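Local coordinates for ribonucleoside-diphosphate reductase, alpha chain (Actinobacillus ureae ATCC 25976, PDB 6DQX), which probably reduces ribonucleoside diphosphates to deoxyribonucleotides, as the catalytic subunit of a class Id ribonucleotide reductase, at residues W303-Y314 with L380-L391. Residues are numbered along the deposited sequence; the frame is centred on the assembly and turned at random.
Sequences WKDTEAPEVLTY and LQEKTLKASQEL
Glu310 lies between Lys383 and Lys386 in a salt-bridge network that joins helix segments 308-314 and 380-391 of the ribonucleotide reductase barrel domain, whose axes cross at -48° and come within 8.4 Å. One carboxylate oxygen takes both ammonium groups: Lys383 NZ reaches Glu310 OE2 on its syn lone pair at 2.9 Å, Lys386 NZ on the anti side at 2.8 Å. Glu310 CG heads for the neighbouring helix, and the bend at chi2 (92°) turns the carboxylate along it, toward Lys383 NZ. Lysine's long chain lets Lys383 NZ also donate to Thr306 O, 2.7 Å away, tying down the turn before helix 308-327. Beneath the charges the helices pack closely because Ala387 is small: its CB lies 3.8 Å from Glu310 CA, and Thr313 fits as a knob among Thr384, Ala387, Ser388 and Leu391. Leu391 CD2 sits over the centre of the Tyr314 ring in a CH-pi contact, with Glu390 OE1 at the ring's edge. Leu380 CD2 packs against Trp303 and Pro309, and strand 347-351 lies against Leu380, Thr384 and Thr313. Thr306 OG1 donates to Trp303 O across the type I turn Trp303-Thr306, and accepts from Ala308 N at 3.1 Å, which makes an ST turn.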
ATOM      1  N   TRP A 303     -10.219 -35.728  30.570  1.00 16.33           N
ATOM      2  CA  TRP A 303     -10.832 -34.418  30.852  1.00 15.54           C
ATOM      3  C   TRP A 303     -12.302 -34.264  30.480  1.00 15.20           C
ATOM      4  O   TRP A 303     -12.889 -33.257  30.855  1.00 16.61           O
ATOM      5  CB  TRP A 303     -10.009 -33.230  30.273  1.00 14.92           C
ATOM      6  CG  TRP A 303      -9.720 -33.288  28.804  1.00 14.64           C
ATOM      7  CD1 TRP A 303      -8.532 -33.595  28.237  1.00 14.97           C
ATOM      8  CD2 TRP A 303     -10.619 -33.001  27.711  1.00 14.29           C
ATOM      9  NE1 TRP A 303      -8.623 -33.544  26.872  1.00 15.02           N
ATOM     10  CE2 TRP A 303      -9.894 -33.184  26.522  1.00 14.37           C
ATOM     11  CE3 TRP A 303     -11.959 -32.608  27.628  1.00 14.76           C
ATOM     12  CZ2 TRP A 303     -10.454 -32.981  25.259  1.00 14.00           C
ATOM     13  CZ3 TRP A 303     -12.513 -32.391  26.373  1.00 14.04           C
ATOM     14  CH2 TRP A 303     -11.760 -32.599  25.207  1.00 14.19           C
ATOM     15  N   LYS A 304     -12.917 -35.272  29.854  1.00 16.42           N
ATOM     16  CA  LYS A 304     -14.306 -35.135  29.348  1.00 17.86           C
ATOM     17  C   LYS A 304     -15.339 -34.726  30.420  1.00 19.42           C
ATOM     18  O   LYS A 304     -16.304 -34.032  30.097  1.00 19.69           O
ATOM     19  CB  LYS A 304     -14.773 -36.390  28.619  1.00 17.75           C
ATOM     20  CG  LYS A 304     -14.746 -37.639  29.494  1.00 18.84           C
ATOM     21  CD  LYS A 304     -15.101 -38.906  28.745  1.00 19.56           C
ATOM     22  CE  LYS A 304     -15.006 -40.102  29.682  1.00 20.79           C
ATOM     23  NZ  LYS A 304     -14.889 -41.359  28.900  1.00 21.51           N
ATOM     24  N   ASP A 305     -15.140 -35.151  31.669  1.00 21.31           N
ATOM     25  CA  ASP A 305     -16.052 -34.786  32.782  1.00 23.03           C
ATOM     26  C   ASP A 305     -15.386 -33.845  33.793  1.00 24.39           C
ATOM     27  O   ASP A 305     -15.735 -33.837  34.980  1.00 26.03           O
ATOM     28  CB  ASP A 305     -16.587 -36.061  33.476  1.00 25.82           C
ATOM     29  CG  ASP A 305     -17.367 -36.962  32.530  1.00 26.93           C
ATOM     30  OD1 ASP A 305     -18.284 -36.475  31.819  1.00 31.66           O
ATOM     31  OD2 ASP A 305     -17.095 -38.177  32.499  1.00 30.36           O
ATOM     32  N   THR A 306     -14.408 -33.062  33.332  1.00 21.30           N
ATOM     33  CA  THR A 306     -13.798 -32.016  34.119  1.00 20.33           C
ATOM     34  C   THR A 306     -14.269 -30.688  33.579  1.00 19.42           C
ATOM     35  O   THR A 306     -14.953 -30.627  32.545  1.00 18.74           O
ATOM     36  CB  THR A 306     -12.249 -32.052  34.063  1.00 20.38           C
ATOM     37  OG1 THR A 306     -11.782 -31.650  32.770  1.00 19.20           O
ATOM     38  CG2 THR A 306     -11.705 -33.459  34.398  1.00 20.14           C
ATOM     39  N   GLU A 307     -13.859 -29.627  34.257  1.00 19.63           N
ATOM     40  CA  GLU A 307     -14.080 -28.262  33.774  1.00 20.91           C
ATOM     41  C   GLU A 307     -12.981 -27.741  32.844  1.00 17.72           C
ATOM     42  O   GLU A 307     -12.933 -26.536  32.577  1.00 16.14           O
ATOM     43  CB  GLU A 307     -14.243 -27.296  34.947  1.00 24.71           C
ATOM     44  CG  GLU A 307     -15.490 -27.558  35.760  1.00 30.34           C
ATOM     45  CD  GLU A 307     -15.695 -26.524  36.859  1.00 35.44           C
ATOM     46  OE1 GLU A 307     -14.735 -25.772  37.196  1.00 42.58           O
ATOM     47  OE2 GLU A 307     -16.818 -26.480  37.401  1.00 43.20           O
ATOM     48  N   ALA A 308     -12.158 -28.610  32.263  1.00 15.64           N
ATOM     49  CA  ALA A 308     -11.058 -28.099  31.422  1.00 15.10           C
ATOM     50  C   ALA A 308     -11.529 -27.277  30.193  1.00 14.38           C
ATOM     51  O   ALA A 308     -11.026 -26.168  29.975  1.00 14.09           O
ATOM     52  CB  ALA A 308     -10.096 -29.213  31.008  1.00 15.33           C
ATOM     53  N   PRO A 309     -12.508 -27.771  29.416  1.00 13.94           N
ATOM     54  CA  PRO A 309     -12.983 -26.952  28.279  1.00 13.45           C
ATOM     55  C   PRO A 309     -13.593 -25.635  28.695  1.00 13.40           C
ATOM     56  O   PRO A 309     -13.370 -24.613  28.038  1.00 12.47           O
ATOM     57  CB  PRO A 309     -14.013 -27.841  27.599  1.00 14.28           C
ATOM     58  CG  PRO A 309     -13.647 -29.208  28.017  1.00 14.34           C
ATOM     59  CD  PRO A 309     -13.173 -29.078  29.427  1.00 14.50           C
ATOM     60  N   GLU A 310     -14.293 -25.627  29.829  1.00 13.22           N
ATOM     61  CA  GLU A 310     -14.851 -24.394  30.357  1.00 13.84           C
ATOM     62  C   GLU A 310     -13.778 -23.405  30.778  1.00 12.97           C
ATOM     63  O   GLU A 310     -13.884 -22.192  30.508  1.00 13.74           O
ATOM     64  CB  GLU A 310     -15.762 -24.703  31.540  1.00 15.12           C
ATOM     65  CG  GLU A 310     -16.999 -25.480  31.126  1.00 16.58           C
ATOM     66  CD  GLU A 310     -16.867 -26.980  31.212  1.00 17.86           C
ATOM     67  OE1 GLU A 310     -15.771 -27.553  30.988  1.00 17.83           O
ATOM     68  OE2 GLU A 310     -17.926 -27.624  31.452  1.00 21.74           O
ATOM     69  N   VAL A 311     -12.738 -23.921  31.436  1.00 12.58           N
ATOM     70  CA  VAL A 311     -11.608 -23.079  31.853  1.00 12.65           C
ATOM     71  C   VAL A 311     -10.933 -22.466  30.640  1.00 12.37           C
ATOM     72  O   VAL A 311     -10.604 -21.266  30.664  1.00 11.50           O
ATOM     73  CB  VAL A 311     -10.624 -23.861  32.772  1.00 13.03           C
ATOM     74  CG1 VAL A 311      -9.266 -23.184  32.900  1.00 13.44           C
ATOM     75  CG2 VAL A 311     -11.270 -24.008  34.154  1.00 13.87           C
ATOM     76  N   LEU A 312     -10.755 -23.263  29.582  1.00 11.75           N
ATOM     77  CA  LEU A 312     -10.128 -22.741  28.369  1.00 11.89           C
ATOM     78  C   LEU A 312     -11.022 -21.667  27.687  1.00 11.79           C
ATOM     79  O   LEU A 312     -10.517 -20.655  27.191  1.00 11.89           O
ATOM     80  CB  LEU A 312      -9.738 -23.882  27.418  1.00 11.58           C
ATOM     81  CG  LEU A 312      -8.760 -23.478  26.309  1.00 11.72           C
ATOM     82  CD1 LEU A 312      -7.407 -23.021  26.873  1.00 11.86           C
ATOM     83  CD2 LEU A 312      -8.553 -24.634  25.337  1.00 12.12           C
ATOM     84  N   THR A 313     -12.341 -21.864  27.707  1.00 12.24           N
ATOM     85  CA  THR A 313     -13.287 -20.873  27.188  1.00 12.76           C
ATOM     86  C   THR A 313     -13.202 -19.519  27.936  1.00 13.13           C
ATOM     87  O   THR A 313     -13.110 -18.437  27.308  1.00 11.77           O
ATOM     88  CB  THR A 313     -14.719 -21.437  27.212  1.00 12.84           C
ATOM     89  OG1 THR A 313     -14.741 -22.669  26.469  1.00 13.15           O
ATOM     90  CG2 THR A 313     -15.716 -20.435  26.644  1.00 13.00           C
ATOM     91  N   TYR A 314     -13.199 -19.606  29.272  1.00 13.51           N
ATOM     92  CA  TYR A 314     -12.984 -18.444  30.148  1.00 13.95           C
ATOM     93  C   TYR A 314     -11.681 -17.752  29.790  1.00 13.32           C
ATOM     94  O   TYR A 314     -11.630 -16.526  29.699  1.00 13.43           O
ATOM     95  CB  TYR A 314     -12.933 -18.859  31.607  1.00 14.93           C
ATOM     96  CG  TYR A 314     -14.268 -18.992  32.306  1.00 16.14           C
ATOM     97  CD1 TYR A 314     -15.322 -19.707  31.745  1.00 16.32           C
ATOM     98  CD2 TYR A 314     -14.467 -18.405  33.554  1.00 18.03           C
ATOM     99  CE1 TYR A 314     -16.534 -19.846  32.415  1.00 17.68           C
ATOM    100  CE2 TYR A 314     -15.672 -18.527  34.228  1.00 18.89           C
ATOM    101  CZ  TYR A 314     -16.696 -19.250  33.663  1.00 19.12           C
ATOM    102  OH  TYR A 314     -17.873 -19.384  34.356  1.00 20.09           O
ATOM    103  N   LEU A 380     -17.711 -31.188  23.469  1.00 12.21           N
ATOM    104  CA  LEU A 380     -17.114 -29.827  23.362  1.00 12.35           C
ATOM    105  C   LEU A 380     -18.124 -28.723  23.070  1.00 12.00           C
ATOM    106  O   LEU A 380     -18.071 -27.657  23.689  1.00 12.49           O
ATOM    107  CB  LEU A 380     -15.980 -29.838  22.351  1.00 12.83           C
ATOM    108  CG  LEU A 380     -14.702 -30.487  22.900  1.00 13.00           C
ATOM    109  CD1 LEU A 380     -13.690 -30.622  21.766  1.00 13.80           C
ATOM    110  CD2 LEU A 380     -14.133 -29.746  24.095  1.00 13.24           C
ATOM    111  N   GLN A 381     -19.087 -28.988  22.185  1.00 12.34           N
ATOM    112  CA  GLN A 381     -20.119 -27.995  21.875  1.00 12.41           C
ATOM    113  C   GLN A 381     -20.900 -27.624  23.145  1.00 12.34           C
ATOM    114  O   GLN A 381     -21.154 -26.448  23.420  1.00 10.87           O
ATOM    115  CB  GLN A 381     -21.072 -28.507  20.809  1.00 13.62           C
ATOM    116  CG  GLN A 381     -22.166 -27.519  20.420  1.00 15.57           C
ATOM    117  CD  GLN A 381     -23.313 -28.115  19.632  1.00 17.87           C
ATOM    118  OE1 GLN A 381     -23.875 -29.167  20.007  1.00 20.94           O
ATOM    119  NE2 GLN A 381     -23.731 -27.406  18.574  1.00 19.45           N
ATOM    120  N   GLU A 382     -21.253 -28.649  23.925  1.00 13.13           N
ATOM    121  CA  GLU A 382     -22.077 -28.425  25.115  1.00 14.52           C
ATOM    122  C   GLU A 382     -21.337 -27.652  26.182  1.00 13.49           C
ATOM    123  O   GLU A 382     -21.887 -26.715  26.786  1.00 13.00           O
ATOM    124  CB  GLU A 382     -22.569 -29.775  25.671  1.00 16.80           C
ATOM    125  CG  GLU A 382     -23.610 -30.421  24.770  1.00 19.72           C
ATOM    126  CD  GLU A 382     -23.960 -31.866  25.135  1.00 22.63           C
ATOM    127  OE1 GLU A 382     -23.329 -32.431  26.049  1.00 24.14           O
ATOM    128  OE2 GLU A 382     -24.858 -32.457  24.475  1.00 26.05           O
ATOM    129  N   LYS A 383     -20.093 -28.050  26.422  1.00 12.65           N
ATOM    130  CA  LYS A 383     -19.295 -27.478  27.498  1.00 13.36           C
ATOM    131  C   LYS A 383     -18.862 -26.047  27.207  1.00 13.37           C
ATOM    132  O   LYS A 383     -18.960 -25.172  28.087  1.00 13.57           O
ATOM    133  CB  LYS A 383     -18.116 -28.390  27.830  1.00 14.06           C
ATOM    134  CG  LYS A 383     -18.603 -29.661  28.513  1.00 15.16           C
ATOM    135  CD  LYS A 383     -17.554 -30.737  28.630  1.00 16.62           C
ATOM    136  CE  LYS A 383     -16.610 -30.573  29.796  1.00 17.63           C
ATOM    137  NZ  LYS A 383     -17.284 -30.460  31.138  1.00 17.49           N
ATOM    138  N   THR A 384     -18.448 -25.791  25.967  1.00 12.89           N
ATOM    139  CA  THR A 384     -18.073 -24.402  25.573  1.00 13.00           C
ATOM    140  C   THR A 384     -19.280 -23.450  25.596  1.00 13.15           C
ATOM    141  O   THR A 384     -19.171 -22.320  26.068  1.00 13.11           O
ATOM    142  CB  THR A 384     -17.365 -24.336  24.202  1.00 12.73           C
ATOM    143  OG1 THR A 384     -18.168 -24.916  23.174  1.00 12.46           O
ATOM    144  CG2 THR A 384     -16.032 -25.038  24.259  1.00 13.29           C
ATOM    145  N   LEU A 385     -20.440 -23.895  25.112  1.00 13.15           N
ATOM    146  CA  LEU A 385     -21.628 -23.075  25.188  1.00 13.47           C
ATOM    147  C   LEU A 385     -22.039 -22.783  26.643  1.00 14.07           C
ATOM    148  O   LEU A 385     -22.375 -21.655  26.986  1.00 13.40           O
ATOM    149  CB  LEU A 385     -22.808 -23.731  24.451  1.00 14.07           C
ATOM    150  CG  LEU A 385     -24.145 -23.009  24.519  1.00 15.03           C
ATOM    151  CD1 LEU A 385     -23.998 -21.552  24.055  1.00 16.20           C
ATOM    152  CD2 LEU A 385     -25.205 -23.748  23.696  1.00 16.16           C
ATOM    153  N   LYS A 386     -22.007 -23.800  27.481  1.00 14.90           N
ATOM    154  CA  LYS A 386     -22.309 -23.614  28.903  1.00 16.53           C
ATOM    155  C   LYS A 386     -21.413 -22.549  29.503  1.00 15.50           C
ATOM    156  O   LYS A 386     -21.874 -21.670  30.222  1.00 13.97           O
ATOM    157  CB  LYS A 386     -22.134 -24.934  29.645  1.00 18.84           C
ATOM    158  CG  LYS A 386     -22.372 -24.854  31.149  1.00 21.01           C
ATOM    159  CD  LYS A 386     -22.159 -26.203  31.805  1.00 24.14           C
ATOM    160  CE  LYS A 386     -20.692 -26.579  31.808  1.00 26.11           C
ATOM    161  NZ  LYS A 386     -20.330 -27.557  32.866  1.00 28.65           N
ATOM    162  N   ALA A 387     -20.122 -22.631  29.188  1.00 14.62           N
ATOM    163  CA  ALA A 387     -19.156 -21.687  29.693  1.00 14.43           C
ATOM    164  C   ALA A 387     -19.455 -20.247  29.212  1.00 13.95           C
ATOM    165  O   ALA A 387     -19.414 -19.292  30.000  1.00 13.74           O
ATOM    166  CB  ALA A 387     -17.740 -22.133  29.338  1.00 14.69           C
ATOM    167  N   SER A 388     -19.848 -20.107  27.949  1.00 13.31           N
ATOM    168  CA  SER A 388     -20.166 -18.788  27.382  1.00 13.32           C
ATOM    169  C   SER A 388     -21.427 -18.204  28.034  1.00 13.95           C
ATOM    170  O   SER A 388     -21.500 -17.010  28.294  1.00 13.59           O
ATOM    171  CB  SER A 388     -20.384 -18.866  25.882  1.00 12.96           C
ATOM    172  OG  SER A 388     -20.364 -17.575  25.315  1.00 12.37           O
ATOM    173  N   GLN A 389     -22.395 -19.071  28.324  1.00 14.62           N
ATOM    174  CA  GLN A 389     -23.591 -18.661  29.098  1.00 16.43           C
ATOM    175  C   GLN A 389     -23.248 -18.164  30.502  1.00 16.73           C
ATOM    176  O   GLN A 389     -23.754 -17.133  30.920  1.00 19.37           O
ATOM    177  CB  GLN A 389     -24.616 -19.811  29.157  1.00 17.34           C
ATOM    178  CG  GLN A 389     -25.254 -20.134  27.803  1.00 18.05           C
ATOM    179  CD  GLN A 389     -25.966 -21.476  27.769  1.00 19.09           C
ATOM    180  OE1 GLN A 389     -25.774 -22.317  28.629  1.00 21.67           O
ATOM    181  NE2 GLN A 389     -26.772 -21.680  26.760  1.00 22.10           N
ATOM    182  N   GLU A 390     -22.376 -18.874  31.223  1.00 17.35           N
ATOM    183  CA  GLU A 390     -21.903 -18.460  32.554  1.00 17.78           C
ATOM    184  C   GLU A 390     -21.134 -17.135  32.494  1.00 16.95           C
ATOM    185  O   GLU A 390     -21.299 -16.254  33.361  1.00 15.77           O
ATOM    186  CB  GLU A 390     -20.969 -19.504  33.180  1.00 19.59           C
ATOM    187  CG  GLU A 390     -21.614 -20.857  33.447  1.00 21.31           C
ATOM    188  CD  GLU A 390     -20.628 -21.997  33.674  1.00 23.84           C
ATOM    189  OE1 GLU A 390     -19.370 -21.830  33.602  1.00 26.99           O
ATOM    190  OE2 GLU A 390     -21.133 -23.103  33.931  1.00 26.81           O
ATOM    191  N   LEU A 391     -20.295 -17.002  31.468  1.00 15.28           N
ATOM    192  CA  LEU A 391     -19.579 -15.755  31.252  1.00 15.23           C
ATOM    193  C   LEU A 391     -20.497 -14.547  31.046  1.00 15.02           C
ATOM    194  O   LEU A 391     -20.163 -13.447  31.484  1.00 14.96           O
ATOM    195  CB  LEU A 391     -18.619 -15.874  30.067  1.00 15.25           C
ATOM    196  CG  LEU A 391     -17.369 -16.717  30.274  1.00 15.93           C
ATOM    197  CD1 LEU A 391     -16.747 -17.107  28.916  1.00 16.21           C
ATOM    198  CD2 LEU A 391     -16.349 -15.996  31.157  1.00 16.66           C
TER